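Local coordinates for protein cellobiose 2-epimerase (Spirochaeta thermophila DSM 6192, PDB 5ZIG) that probably catalyses the reversible epimerization of cellobiose to 4-O-beta-D-glucopyranosyl-D-mannose, at residues V213-I221 / E263-D271. Sequence-based numbering, arbitrary orientation.
Sequences VREAMEHLI and ESVELLYGD
S264 meets helix 211-228 through its CB, which lies 3.8 Å from M217 CE, while its OG is spent on the carbonyl oxygen of L261, one turn back in its own helix, and meets I221 only by van der Waals contact. One residue on, V265 lays CG2 across I221 CG1 at 4.1 Å; from the following helix 275-294, W276 packs on I221 and F277 on V265. L267 gives CD1 to M217 CE, a methyl that the bend at chi3 (73°) in the methionine carries in among S264, L267 and L268. The two helices belong to the (alpha/alpha)6 barrel of the N-acylglucosamine 2-epimerase family; the axes of their short segments come within 10.4 Å, N-to-C directions 130° apart. L268 exemplifies knobs-into-holes packing between helices, its hole formed by R214, M217, E218 and I221. One branch, CD1, touches M217 CE at 3.6 Å and the R214 CG methylene; the other, CD2, meets I221 CD1 tip to tip at a tight 3.4 Å and also rests on E218 CG. At the R214 side of the knob, NH2 of R214 comes within 3.9 Å of L268 O, the oxygen near the guanidinium plane at its edge but too distant for a hydrogen bond. Y269 adds a looser approach, OH to E218 OE2 at 4.3 Å.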
loop_
_atom_site.group_PDB
_atom_site.type_symbol
_atom_site.label_atom_id
_atom_site.label_comp_id
_atom_site.label_asym_id
_atom_site.label_seq_id
_atom_site.Cartn_x
_atom_site.Cartn_y
_atom_site.Cartn_z
ATOM N N VAL A 213 -11.480 -16.359 3.721
ATOM C CA VAL A 213 -10.399 -15.407 3.501
ATOM C C VAL A 213 -9.050 -16.066 3.757
ATOM O O VAL A 213 -8.111 -15.911 2.963
ATOM C CB VAL A 213 -10.591 -14.157 4.372
ATOM C CG1 VAL A 213 -9.784 -12.965 3.772
ATOM C CG2 VAL A 213 -12.046 -13.837 4.446
ATOM N N ARG A 214 -8.933 -16.819 4.860
ATOM C CA ARG A 214 -7.633 -17.401 5.202
ATOM C C ARG A 214 -7.182 -18.362 4.119
ATOM O O ARG A 214 -5.985 -18.449 3.804
ATOM C CB ARG A 214 -7.677 -18.126 6.553
ATOM C CG ARG A 214 -6.576 -19.206 6.684
ATOM C CD ARG A 214 -6.860 -20.271 7.739
ATOM N NE ARG A 214 -6.165 -19.975 8.985
ATOM C CZ ARG A 214 -6.775 -19.677 10.128
ATOM N NH1 ARG A 214 -8.101 -19.654 10.187
ATOM N NH2 ARG A 214 -6.062 -19.410 11.215
ATOM N N GLU A 215 -8.136 -19.089 3.532
ATOM C CA GLU A 215 -7.809 -20.015 2.460
ATOM C C GLU A 215 -7.339 -19.273 1.210
ATOM O O GLU A 215 -6.373 -19.692 0.564
ATOM C CB GLU A 215 -9.022 -20.912 2.180
ATOM C CG GLU A 215 -9.253 -21.894 3.345
ATOM C CD GLU A 215 -10.567 -22.665 3.281
ATOM O OE1 GLU A 215 -11.410 -22.379 2.402
ATOM O OE2 GLU A 215 -10.753 -23.560 4.136
ATOM N N ALA A 216 -8.007 -18.172 0.851
ATOM C CA ALA A 216 -7.511 -17.354 -0.258
ATOM C C ALA A 216 -6.117 -16.809 0.044
ATOM O O ALA A 216 -5.261 -16.743 -0.850
ATOM C CB ALA A 216 -8.488 -16.220 -0.560
ATOM N N MET A 217 -5.862 -16.447 1.310
ATOM C CA MET A 217 -4.527 -16.012 1.734
ATOM C C MET A 217 -3.481 -17.102 1.507
ATOM O O MET A 217 -2.413 -16.842 0.945
ATOM C CB MET A 217 -4.554 -15.590 3.205
ATOM C CG MET A 217 -5.270 -14.265 3.438
ATOM S SD MET A 217 -5.668 -13.972 5.173
ATOM C CE MET A 217 -4.050 -13.585 5.894
ATOM N N GLU A 218 -3.778 -18.334 1.927
ATOM C CA GLU A 218 -2.900 -19.463 1.636
ATOM C C GLU A 218 -2.580 -19.542 0.150
ATOM O O GLU A 218 -1.411 -19.580 -0.242
ATOM C CB GLU A 218 -3.557 -20.765 2.097
ATOM C CG GLU A 218 -3.908 -20.829 3.594
ATOM C CD GLU A 218 -4.350 -22.231 4.033
ATOM O OE1 GLU A 218 -5.309 -22.755 3.427
ATOM O OE2 GLU A 218 -3.791 -22.789 4.998
ATOM N N HIS A 219 -3.626 -19.567 -0.690
ATOM C CA HIS A 219 -3.419 -19.581 -2.133
ATOM C C HIS A 219 -2.438 -18.487 -2.555
ATOM O O HIS A 219 -1.485 -18.739 -3.300
ATOM C CB HIS A 219 -4.750 -19.382 -2.857
ATOM C CG HIS A 219 -4.614 -19.341 -4.344
ATOM N ND1 HIS A 219 -4.050 -20.371 -5.068
ATOM C CD2 HIS A 219 -4.978 -18.403 -5.246
ATOM C CE1 HIS A 219 -4.076 -20.068 -6.355
ATOM N NE2 HIS A 219 -4.634 -18.879 -6.490
ATOM N N LEU A 220 -2.664 -17.259 -2.074
ATOM C CA LEU A 220 -1.815 -16.128 -2.462
ATOM C C LEU A 220 -0.369 -16.346 -2.034
ATOM O O LEU A 220 0.565 -16.015 -2.777
ATOM C CB LEU A 220 -2.378 -14.828 -1.875
ATOM C CG LEU A 220 -3.529 -14.246 -2.708
ATOM C CD1 LEU A 220 -4.374 -13.248 -1.949
ATOM C CD2 LEU A 220 -2.995 -13.638 -4.004
ATOM N N ILE A 221 -0.162 -16.917 -0.843
ATOM C CA ILE A 221 1.203 -17.147 -0.370
ATOM C C ILE A 221 1.927 -18.116 -1.297
ATOM O O ILE A 221 3.097 -17.906 -1.643
ATOM C CB ILE A 221 1.199 -17.635 1.096
ATOM C CG1 ILE A 221 0.809 -16.485 2.025
ATOM C CG2 ILE A 221 2.579 -18.099 1.499
ATOM C CD1 ILE A 221 -0.253 -16.803 3.017
ATOM N N GLU A 263 2.858 -10.213 7.593
ATOM C CA GLU A 263 1.554 -10.071 8.249
ATOM C C GLU A 263 0.641 -11.262 7.964
ATOM O O GLU A 263 -0.005 -11.798 8.871
ATOM C CB GLU A 263 0.851 -8.796 7.796
ATOM C CG GLU A 263 -0.352 -8.466 8.616
ATOM C CD GLU A 263 -1.284 -7.506 7.917
ATOM O OE1 GLU A 263 -1.164 -7.318 6.690
ATOM O OE2 GLU A 263 -2.124 -6.913 8.614
ATOM N N SER A 264 0.574 -11.682 6.699
ATOM C CA SER A 264 -0.352 -12.750 6.332
ATOM C C SER A 264 0.057 -14.089 6.944
ATOM O O SER A 264 -0.794 -14.834 7.454
ATOM C CB SER A 264 -0.452 -12.851 4.811
ATOM O OG SER A 264 0.820 -13.076 4.237
ATOM N N VAL A 265 1.357 -14.416 6.904
ATOM C CA VAL A 265 1.829 -15.696 7.445
ATOM C C VAL A 265 1.791 -15.688 8.973
ATOM O O VAL A 265 1.622 -16.744 9.609
ATOM C CB VAL A 265 3.223 -16.042 6.886
ATOM C CG1 VAL A 265 3.819 -17.326 7.547
ATOM C CG2 VAL A 265 3.158 -16.256 5.404
ATOM N N GLU A 266 1.897 -14.512 9.593
ATOM C CA GLU A 266 1.639 -14.411 11.024
ATOM C C GLU A 266 0.156 -14.628 11.339
ATOM O O GLU A 266 -0.187 -15.351 12.284
ATOM C CB GLU A 266 2.123 -13.058 11.551
ATOM C CG GLU A 266 2.076 -12.946 13.070
ATOM C CD GLU A 266 3.087 -11.945 13.628
ATOM O OE1 GLU A 266 3.045 -11.684 14.849
ATOM O OE2 GLU A 266 3.928 -11.427 12.858
ATOM N N LEU A 267 -0.742 -14.026 10.553
ATOM C CA LEU A 267 -2.159 -14.282 10.780
ATOM C C LEU A 267 -2.494 -15.757 10.594
ATOM O O LEU A 267 -3.418 -16.270 11.234
ATOM C CB LEU A 267 -3.006 -13.421 9.843
ATOM C CG LEU A 267 -3.139 -11.948 10.207
ATOM C CD1 LEU A 267 -3.782 -11.208 9.041
ATOM C CD2 LEU A 267 -3.945 -11.779 11.500
ATOM N N LEU A 268 -1.760 -16.460 9.732
ATOM C CA LEU A 268 -2.073 -17.863 9.486
ATOM C C LEU A 268 -1.481 -18.779 10.562
ATOM O O LEU A 268 -2.162 -19.678 11.068
ATOM C CB LEU A 268 -1.578 -18.269 8.092
ATOM C CG LEU A 268 -2.539 -18.266 6.894
ATOM C CD1 LEU A 268 -3.363 -17.005 6.823
ATOM C CD2 LEU A 268 -1.738 -18.403 5.645
ATOM N N TYR A 269 -0.214 -18.581 10.921
ATOM C CA TYR A 269 0.469 -19.509 11.815
ATOM C C TYR A 269 0.961 -18.884 13.111
ATOM O O TYR A 269 1.582 -19.589 13.907
ATOM C CB TYR A 269 1.665 -20.159 11.110
ATOM C CG TYR A 269 1.323 -20.745 9.778
ATOM C CD1 TYR A 269 0.564 -21.910 9.680
ATOM C CD2 TYR A 269 1.752 -20.137 8.606
ATOM C CE1 TYR A 269 0.249 -22.449 8.445
ATOM C CE2 TYR A 269 1.445 -20.667 7.373
ATOM C CZ TYR A 269 0.694 -21.826 7.293
ATOM O OH TYR A 269 0.388 -22.351 6.053
ATOM N N GLY A 270 0.720 -17.602 13.339
ATOM C CA GLY A 270 1.126 -16.978 14.583
ATOM C C GLY A 270 2.633 -16.809 14.705
ATOM O O GLY A 270 3.412 -17.039 13.777
ATOM N N ASP A 271 3.031 -16.400 15.901
ATOM C CA ASP A 271 4.416 -16.102 16.238
ATOM C C ASP A 271 4.949 -17.179 17.168
ATOM O O ASP A 271 4.245 -17.554 18.116
ATOM C CB ASP A 271 4.505 -14.726 16.906
ATOM C CG ASP A 271 5.915 -14.181 16.943
ATOM O OD1 ASP A 271 6.516 -13.978 15.863
ATOM O OD2 ASP A 271 6.418 -13.944 18.062
#